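Local coordinates for protein putative rhamnosidase (Streptomyces avermitilis, PDB 3W5M) that hydrolyses terminal non-reducing alpha-L-rhamnose residues from alpha-L-rhamnosides such as naringin, rutin and gum arabic, and binds L-rhamnose through a calcium-dependent carbohydrate-binding module, at residues A[147-152]-A[282-287]. Residues are numbered along the deposited sequence; the frame is centred on the assembly and turned at random.
Sequences EPANSA and KVAAAW
P148 and A149 pack against K282 and A284 where a turn meets a classic beta bulge in the carbohydrate-binding module CBM67. The turn follows strand 139-142; the bulge lies in strand 282-286, which pairs antiparallel with that strand. A284 and A285 are the bulged pair opposite W140, and both hydrogen bond to its backbone. The A284 methyl points at the turn. It meets P148 CB at 4.1 Å and A149 CB at 4.3 Å, so it touches two consecutive residues of the turn. A different ring atom of P148, CD, meets K282. The lysine chain crosses the proline obliquely, with K282 CE 3.7 Å from P148 CD. CG of K282 is anti to its backbone N, and the chain stays extended until chi4 (49°) turns NZ aside. E147 is bent at chi2 (83°), and its carboxylate comes back toward the lysine. The opposite charges do not form a salt bridge: E147 OE1 and K282 NZ stand 4.2 Å apart. One water joins them, donating to OE1 and accepting from NZ. E147 is exposed and K282 partly so, which places this water bridge near the surface. No direct hydrogen bond joins the two segments. Within the turn, E147 O accepts from both N150 N and S151 N, and residues 148-150 have helical backbone angles without the regular bonds of a helix. P148 and A152 are tied by backbone bonds to A234 and G232, next to calcium ligand P233. P148 also leans on W142; its side chain is about 9 Å from the calcium ion. A second water accepts from A149 N at 3.0 Å and donates to A284 O at 2.8 Å, and A149 CB rests 3.4 Å from that same carbonyl oxygen of A284.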
ATOM      1  N   GLU A 147     -28.902  31.562  25.315  1.00 28.00           N
ATOM      2  CA  GLU A 147     -29.250  30.409  24.502  1.00 30.39           C
ATOM      3  C   GLU A 147     -27.928  29.816  23.992  1.00 25.86           C
ATOM      4  O   GLU A 147     -27.461  30.139  22.892  1.00 23.54           O
ATOM      5  CB  GLU A 147     -30.131  30.894  23.349  1.00 36.62           C
ATOM      6  CG  GLU A 147     -30.828  29.806  22.569  1.00 47.73           C
ATOM      7  CD  GLU A 147     -32.110  29.341  23.243  1.00 56.38           C
ATOM      8  OE1 GLU A 147     -32.030  28.869  24.404  1.00 60.84           O
ATOM      9  OE2 GLU A 147     -33.193  29.430  22.603  1.00 60.15           O
ATOM     10  N   PRO A 148     -27.280  28.992  24.825  1.00 23.40           N
ATOM     11  CA  PRO A 148     -25.905  28.604  24.508  1.00 22.31           C
ATOM     12  C   PRO A 148     -25.711  27.823  23.205  1.00 22.94           C
ATOM     13  O   PRO A 148     -24.638  27.924  22.588  1.00 23.56           O
ATOM     14  CB  PRO A 148     -25.478  27.771  25.741  1.00 22.45           C
ATOM     15  CG  PRO A 148     -26.440  28.180  26.819  1.00 24.75           C
ATOM     16  CD  PRO A 148     -27.736  28.416  26.105  1.00 22.70           C
ATOM     17  N   ALA A 149     -26.722  27.080  22.778  1.00 22.74           N
ATOM     18  CA  ALA A 149     -26.648  26.341  21.525  1.00 24.14           C
ATOM     19  C   ALA A 149     -26.546  27.307  20.331  1.00 26.55           C
ATOM     20  O   ALA A 149     -25.961  26.974  19.305  1.00 25.70           O
ATOM     21  CB  ALA A 149     -27.841  25.407  21.380  1.00 25.37           C
ATOM     22  N   ASN A 150     -27.061  28.518  20.513  1.00 26.26           N
ATOM     23  CA  ASN A 150     -26.953  29.579  19.510  1.00 30.38           C
ATOM     24  C   ASN A 150     -25.691  30.420  19.721  1.00 30.63           C
ATOM     25  O   ASN A 150     -24.875  30.566  18.804  1.00 30.89           O
ATOM     26  CB  ASN A 150     -28.227  30.447  19.519  1.00 32.49           C
ATOM     27  CG  ASN A 150     -28.215  31.519  18.437  1.00 37.21           C
ATOM     28  OD1 ASN A 150     -28.077  32.700  18.731  1.00 39.56           O
ATOM     29  ND2 ASN A 150     -28.342  31.104  17.176  1.00 38.97           N
ATOM     30  N   SER A 151     -25.516  30.959  20.928  1.00 29.05           N
ATOM     31  CA  SER A 151     -24.392  31.847  21.207  1.00 28.40           C
ATOM     32  C   SER A 151     -24.098  31.919  22.709  1.00 26.79           C
ATOM     33  O   SER A 151     -25.003  32.091  23.508  1.00 27.54           O
ATOM     34  CB  SER A 151     -24.692  33.264  20.677  1.00 29.28           C
ATOM     35  OG  SER A 151     -23.507  34.029  20.683  1.00 30.94           O
ATOM     36  N   ALA A 152     -22.835  31.778  23.072  1.00 26.24           N
ATOM     37  CA  ALA A 152     -22.384  31.974  24.439  1.00 25.90           C
ATOM     38  C   ALA A 152     -21.078  32.749  24.363  1.00 26.15           C
ATOM     39  O   ALA A 152     -20.420  32.730  23.309  1.00 29.19           O
ATOM     40  CB  ALA A 152     -22.183  30.621  25.119  1.00 24.00           C
ATOM     41  N   LYS A 282     -27.905  24.601  32.639  1.00 19.10           N
ATOM     42  CA  LYS A 282     -28.966  24.700  31.646  1.00 20.42           C
ATOM     43  C   LYS A 282     -28.708  23.713  30.510  1.00 20.99           C
ATOM     44  O   LYS A 282     -27.585  23.622  29.995  1.00 21.07           O
ATOM     45  CB  LYS A 282     -28.982  26.127  31.077  1.00 21.15           C
ATOM     46  CG  LYS A 282     -30.100  26.381  30.070  1.00 26.40           C
ATOM     47  CD  LYS A 282     -29.893  27.708  29.371  1.00 29.31           C
ATOM     48  CE  LYS A 282     -30.765  27.810  28.116  1.00 31.92           C
ATOM     49  NZ  LYS A 282     -32.178  27.437  28.388  1.00 31.80           N
ATOM     50  N   VAL A 283     -29.761  22.994  30.109  1.00 20.23           N
ATOM     51  CA  VAL A 283     -29.681  22.152  28.917  1.00 19.73           C
ATOM     52  C   VAL A 283     -29.658  23.116  27.724  1.00 19.77           C
ATOM     53  O   VAL A 283     -30.579  23.962  27.562  1.00 19.45           O
ATOM     54  CB  VAL A 283     -30.862  21.173  28.819  1.00 18.97           C
ATOM     55  CG1 VAL A 283     -30.874  20.443  27.468  1.00 18.13           C
ATOM     56  CG2 VAL A 283     -30.833  20.163  29.959  1.00 20.32           C
ATOM     57  N   ALA A 284     -28.603  23.010  26.916  1.00 19.43           N
ATOM     58  CA  ALA A 284     -28.465  23.797  25.675  1.00 20.62           C
ATOM     59  C   ALA A 284     -29.205  23.111  24.514  1.00 21.15           C
ATOM     60  O   ALA A 284     -29.784  23.779  23.654  1.00 20.85           O
ATOM     61  CB  ALA A 284     -26.977  24.009  25.323  1.00 19.81           C
ATOM     62  N   ALA A 285     -29.171  21.777  24.493  1.00 20.94           N
ATOM     63  CA  ALA A 285     -29.872  20.939  23.495  1.00 21.39           C
ATOM     64  C   ALA A 285     -29.795  19.500  23.944  1.00 21.44           C
ATOM     65  O   ALA A 285     -28.772  19.085  24.507  1.00 21.31           O
ATOM     66  CB  ALA A 285     -29.210  21.054  22.128  1.00 20.73           C
ATOM     67  N   ALA A 286     -30.847  18.733  23.653  1.00 21.17           N
ATOM     68  CA  ALA A 286     -30.790  17.293  23.831  1.00 22.17           C
ATOM     69  C   ALA A 286     -29.805  16.743  22.787  1.00 22.65           C
ATOM     70  O   ALA A 286     -29.507  17.398  21.761  1.00 20.90           O
ATOM     71  CB  ALA A 286     -32.164  16.667  23.647  1.00 22.82           C
ATOM     72  N   TRP A 287     -29.282  15.545  23.044  1.00 22.14           N
ATOM     73  CA  TRP A 287     -28.409  14.947  22.057  1.00 22.79           C
ATOM     74  C   TRP A 287     -29.159  14.825  20.731  1.00 22.52           C
ATOM     75  O   TRP A 287     -30.312  14.420  20.698  1.00 24.32           O
ATOM     76  CB  TRP A 287     -27.952  13.579  22.508  1.00 21.62           C
ATOM     77  CG  TRP A 287     -27.075  12.933  21.504  1.00 23.58           C
ATOM     78  CD1 TRP A 287     -25.745  13.144  21.309  1.00 22.19           C
ATOM     79  CD2 TRP A 287     -27.481  11.958  20.536  1.00 24.20           C
ATOM     80  NE1 TRP A 287     -25.294  12.350  20.266  1.00 23.01           N
ATOM     81  CE2 TRP A 287     -26.343  11.618  19.783  1.00 23.24           C
ATOM     82  CE3 TRP A 287     -28.706  11.354  20.225  1.00 27.19           C
ATOM     83  CZ2 TRP A 287     -26.386  10.672  18.735  1.00 26.20           C
ATOM     84  CZ3 TRP A 287     -28.750  10.419  19.170  1.00 28.98           C
ATOM     85  CH2 TRP A 287     -27.591  10.087  18.455  1.00 28.46           C
TER
HETATM   86  O   HOH W   1     -33.528  27.778  26.100  1.00 56.79           O
HETATM   87  O   HOH W   2     -29.495  26.516  23.801  1.00 28.94           O